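Uncharacterized protein (Staphylococcus aureus subsp. aureus Mu50, PDB 4QXZ) is of unknown function but has a beta-barrel core resembling type VI secretion system proteins, joined to a pair of helices. Local coordinates at residues 79-84 and 97-102. Sequence-based numbering, arbitrary orientation.
Sequences EQLLDI and LFESTV
L82 and I84 pair with S100 and F98 through four backbone hydrogen bonds, in an antiparallel beta hairpin whose short strand segments run at 140° to each other. The hairpin, strands 82-88 and 96-107, belongs to the beta-barrel core. L82 with S100 and I84 with F98 are hydrogen-bonded pairs; D83 with E99, between them, is a non-hydrogen-bonded pair. L82 N bonds to S100 O at 2.7 Å. The bond from F98 N to I84 O is almost straight, 178° at the hydrogen. L82 O also receives a CA-H...O contact from E99.

The face bearing L82, I84, F98 and S100 is buried. CG1 of I84 sits between its backbone N and carbonyl carbon (chi1 69°), and from there it packs on F98 CB at 3.6 Å. The methyl CD1 of I84 goes on to S100 OG, 3.5 Å away, while CG2 touches the same oxygen. Beyond CB, the F98 ring extends past the 79-84 segment and meets W58 edge-to-face. At the other end of the pairing, L82 CD1 makes a looser apolar contact with V102 CG2, and both side chains touch Y75 of helix 69-77. E79, with positive phi, follows that helix in a Schellman motif.

The other face is partly open. D83 turns its carboxylate to partners outside the two segments: OD1 bonds to Y121 OH, and OD2 forms a salt bridge with R85 of the same strand and accepts a bond from K158 N. E99 is extended, which brings OE2 beside L81 CD1 at 3.8 Å. The L81 and T101 side chains run alongside each other, and the methyl CG2 of T101 touches both L81 CD2 at 3.6 Å and Q80 O at 3.5 Å.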
ATOM      1  N   GLU A  79     -14.286  18.402 -14.805  1.00 55.83           N
ATOM      2  CA  GLU A  79     -12.873  18.435 -14.372  1.00 58.10           C
ATOM      3  C   GLU A  79     -12.673  19.193 -13.048  1.00 54.89           C
ATOM      4  O   GLU A  79     -11.695  19.911 -12.862  1.00 51.35           O
ATOM      5  CB  GLU A  79     -11.996  19.009 -15.480  1.00 59.81           C
ATOM      6  CG  GLU A  79     -12.183  18.259 -16.794  1.00 65.91           C
ATOM      7  CD  GLU A  79     -11.052  18.466 -17.788  1.00 70.40           C
ATOM      8  OE1 GLU A  79      -9.892  18.657 -17.363  1.00 69.37           O
ATOM      9  OE2 GLU A  79     -11.325  18.421 -19.005  1.00 72.89           O
ATOM     10  N   GLN A  80     -13.627  19.005 -12.142  1.00 51.67           N
ATOM     11  CA  GLN A  80     -13.625  19.617 -10.820  1.00 52.79           C
ATOM     12  C   GLN A  80     -12.333  19.423 -10.053  1.00 49.24           C
ATOM     13  O   GLN A  80     -11.871  18.302  -9.907  1.00 49.98           O
ATOM     14  CB  GLN A  80     -14.726  18.971  -9.989  1.00 56.69           C
ATOM     15  CG  GLN A  80     -14.934  19.633  -8.651  1.00 59.70           C
ATOM     16  CD  GLN A  80     -15.552  20.985  -8.822  1.00 64.03           C
ATOM     17  OE1 GLN A  80     -14.931  22.012  -8.543  1.00 67.02           O
ATOM     18  NE2 GLN A  80     -16.776  21.000  -9.322  1.00 64.99           N
ATOM     19  N   LEU A  81     -11.788  20.509  -9.525  1.00 50.09           N
ATOM     20  CA  LEU A  81     -10.616  20.460  -8.651  1.00 51.64           C
ATOM     21  C   LEU A  81     -11.089  20.133  -7.246  1.00 49.78           C
ATOM     22  O   LEU A  81     -11.913  20.856  -6.682  1.00 48.10           O
ATOM     23  CB  LEU A  81      -9.863  21.788  -8.667  1.00 54.91           C
ATOM     24  CG  LEU A  81      -9.255  22.115 -10.037  1.00 61.60           C
ATOM     25  CD1 LEU A  81      -8.631  23.504 -10.095  1.00 60.76           C
ATOM     26  CD2 LEU A  81      -8.222  21.055 -10.406  1.00 67.04           C
ATOM     27  N   LEU A  82     -10.587  19.031  -6.698  1.00 44.02           N
ATOM     28  CA  LEU A  82     -11.082  18.507  -5.418  1.00 44.09           C
ATOM     29  C   LEU A  82     -10.000  18.595  -4.354  1.00 41.64           C
ATOM     30  O   LEU A  82      -8.865  18.210  -4.600  1.00 49.42           O
ATOM     31  CB  LEU A  82     -11.532  17.049  -5.572  1.00 41.67           C
ATOM     32  CG  LEU A  82     -12.672  16.790  -6.553  1.00 39.64           C
ATOM     33  CD1 LEU A  82     -12.847  15.300  -6.787  1.00 41.74           C
ATOM     34  CD2 LEU A  82     -13.964  17.388  -6.039  1.00 38.98           C
ATOM     35  N   ASP A  83     -10.359  19.127  -3.191  1.00 39.44           N
ATOM     36  CA  ASP A  83      -9.453  19.253  -2.063  1.00 38.14           C
ATOM     37  C   ASP A  83      -9.695  18.045  -1.148  1.00 35.29           C
ATOM     38  O   ASP A  83     -10.721  17.944  -0.449  1.00 33.63           O
ATOM     39  CB  ASP A  83      -9.715  20.568  -1.321  1.00 36.09           C
ATOM     40  CG  ASP A  83      -8.578  20.971  -0.368  1.00 38.26           C
ATOM     41  OD1 ASP A  83      -7.407  20.540  -0.540  1.00 38.86           O
ATOM     42  OD2 ASP A  83      -8.855  21.768   0.562  1.00 39.19           O
ATOM     43  N   ILE A  84      -8.750  17.124  -1.160  1.00 34.12           N
ATOM     44  CA  ILE A  84      -8.963  15.841  -0.496  1.00 34.70           C
ATOM     45  C   ILE A  84      -7.973  15.579   0.628  1.00 36.23           C
ATOM     46  O   ILE A  84      -6.872  16.152   0.665  1.00 37.28           O
ATOM     47  CB  ILE A  84      -8.934  14.662  -1.486  1.00 32.35           C
ATOM     48  CG1 ILE A  84      -7.534  14.420  -2.041  1.00 32.00           C
ATOM     49  CG2 ILE A  84      -9.908  14.896  -2.620  1.00 32.52           C
ATOM     50  CD1 ILE A  84      -7.421  13.149  -2.881  1.00 30.07           C
ATOM     51  N   LEU A  97      -2.504  15.921   2.407  1.00 40.59           N
ATOM     52  CA  LEU A  97      -3.344  16.894   1.739  1.00 41.77           C
ATOM     53  C   LEU A  97      -3.043  16.839   0.246  1.00 40.20           C
ATOM     54  O   LEU A  97      -1.886  16.929  -0.136  1.00 39.20           O
ATOM     55  CB  LEU A  97      -3.064  18.285   2.295  1.00 43.08           C
ATOM     56  CG  LEU A  97      -2.869  18.402   3.819  1.00 45.72           C
ATOM     57  CD1 LEU A  97      -2.586  19.846   4.195  1.00 46.01           C
ATOM     58  CD2 LEU A  97      -4.080  17.903   4.584  1.00 46.86           C
ATOM     59  N   PHE A  98      -4.074  16.660  -0.585  1.00 40.63           N
ATOM     60  CA  PHE A  98      -3.907  16.682  -2.034  1.00 40.70           C
ATOM     61  C   PHE A  98      -4.935  17.552  -2.729  1.00 40.99           C
ATOM     62  O   PHE A  98      -6.047  17.766  -2.239  1.00 40.03           O
ATOM     63  CB  PHE A  98      -4.046  15.294  -2.636  1.00 39.02           C
ATOM     64  CG  PHE A  98      -3.078  14.294  -2.109  1.00 40.18           C
ATOM     65  CD1 PHE A  98      -3.332  13.631  -0.923  1.00 40.63           C
ATOM     66  CD2 PHE A  98      -1.937  13.984  -2.818  1.00 39.71           C
ATOM     67  CE1 PHE A  98      -2.446  12.701  -0.433  1.00 41.56           C
ATOM     68  CE2 PHE A  98      -1.050  13.048  -2.342  1.00 40.46           C
ATOM     69  CZ  PHE A  98      -1.304  12.401  -1.150  1.00 41.64           C
ATOM     70  N   GLU A  99      -4.549  18.022  -3.904  1.00 44.45           N
ATOM     71  CA  GLU A  99      -5.471  18.646  -4.828  1.00 47.99           C
ATOM     72  C   GLU A  99      -5.583  17.665  -5.981  1.00 43.84           C
ATOM     73  O   GLU A  99      -4.555  17.257  -6.547  1.00 40.06           O
ATOM     74  CB  GLU A  99      -4.938  20.005  -5.302  1.00 51.83           C
ATOM     75  CG  GLU A  99      -5.891  20.763  -6.228  1.00 63.09           C
ATOM     76  CD  GLU A  99      -5.369  22.147  -6.661  1.00 73.23           C
ATOM     77  OE1 GLU A  99      -4.229  22.481  -6.250  1.00 72.39           O
ATOM     78  OE2 GLU A  99      -6.075  22.903  -7.399  1.00 69.73           O
ATOM     79  N   SER A 100      -6.812  17.286  -6.337  1.00 41.06           N
ATOM     80  CA  SER A 100      -6.990  16.265  -7.362  1.00 42.10           C
ATOM     81  C   SER A 100      -8.195  16.426  -8.281  1.00 43.32           C
ATOM     82  O   SER A 100      -9.128  17.213  -8.011  1.00 43.34           O
ATOM     83  CB  SER A 100      -7.050  14.879  -6.694  1.00 43.13           C
ATOM     84  OG  SER A 100      -8.236  14.723  -5.956  1.00 42.67           O
ATOM     85  N   THR A 101      -8.152  15.643  -9.366  1.00 42.85           N
ATOM     86  CA  THR A 101      -9.266  15.497 -10.311  1.00 44.03           C
ATOM     87  C   THR A 101      -9.552  14.022 -10.567  1.00 45.93           C
ATOM     88  O   THR A 101      -8.636  13.176 -10.526  1.00 45.87           O
ATOM     89  CB  THR A 101      -8.937  16.150 -11.665  1.00 44.98           C
ATOM     90  OG1 THR A 101      -7.682  15.648 -12.118  1.00 46.05           O
ATOM     91  CG2 THR A 101      -8.827  17.668 -11.538  1.00 47.09           C
ATOM     92  N   VAL A 102     -10.811  13.712 -10.864  1.00 47.80           N
ATOM     93  CA  VAL A 102     -11.185  12.342 -11.215  1.00 51.99           C
ATOM     94  C   VAL A 102     -10.706  12.001 -12.630  1.00 55.48           C
ATOM     95  O   VAL A 102     -11.026  12.708 -13.593  1.00 56.13           O
ATOM     96  CB  VAL A 102     -12.701  12.115 -11.120  1.00 54.42           C
ATOM     97  CG1 VAL A 102     -13.027  10.646 -11.384  1.00 54.79           C
ATOM     98  CG2 VAL A 102     -13.215  12.554  -9.751  1.00 55.33           C
TER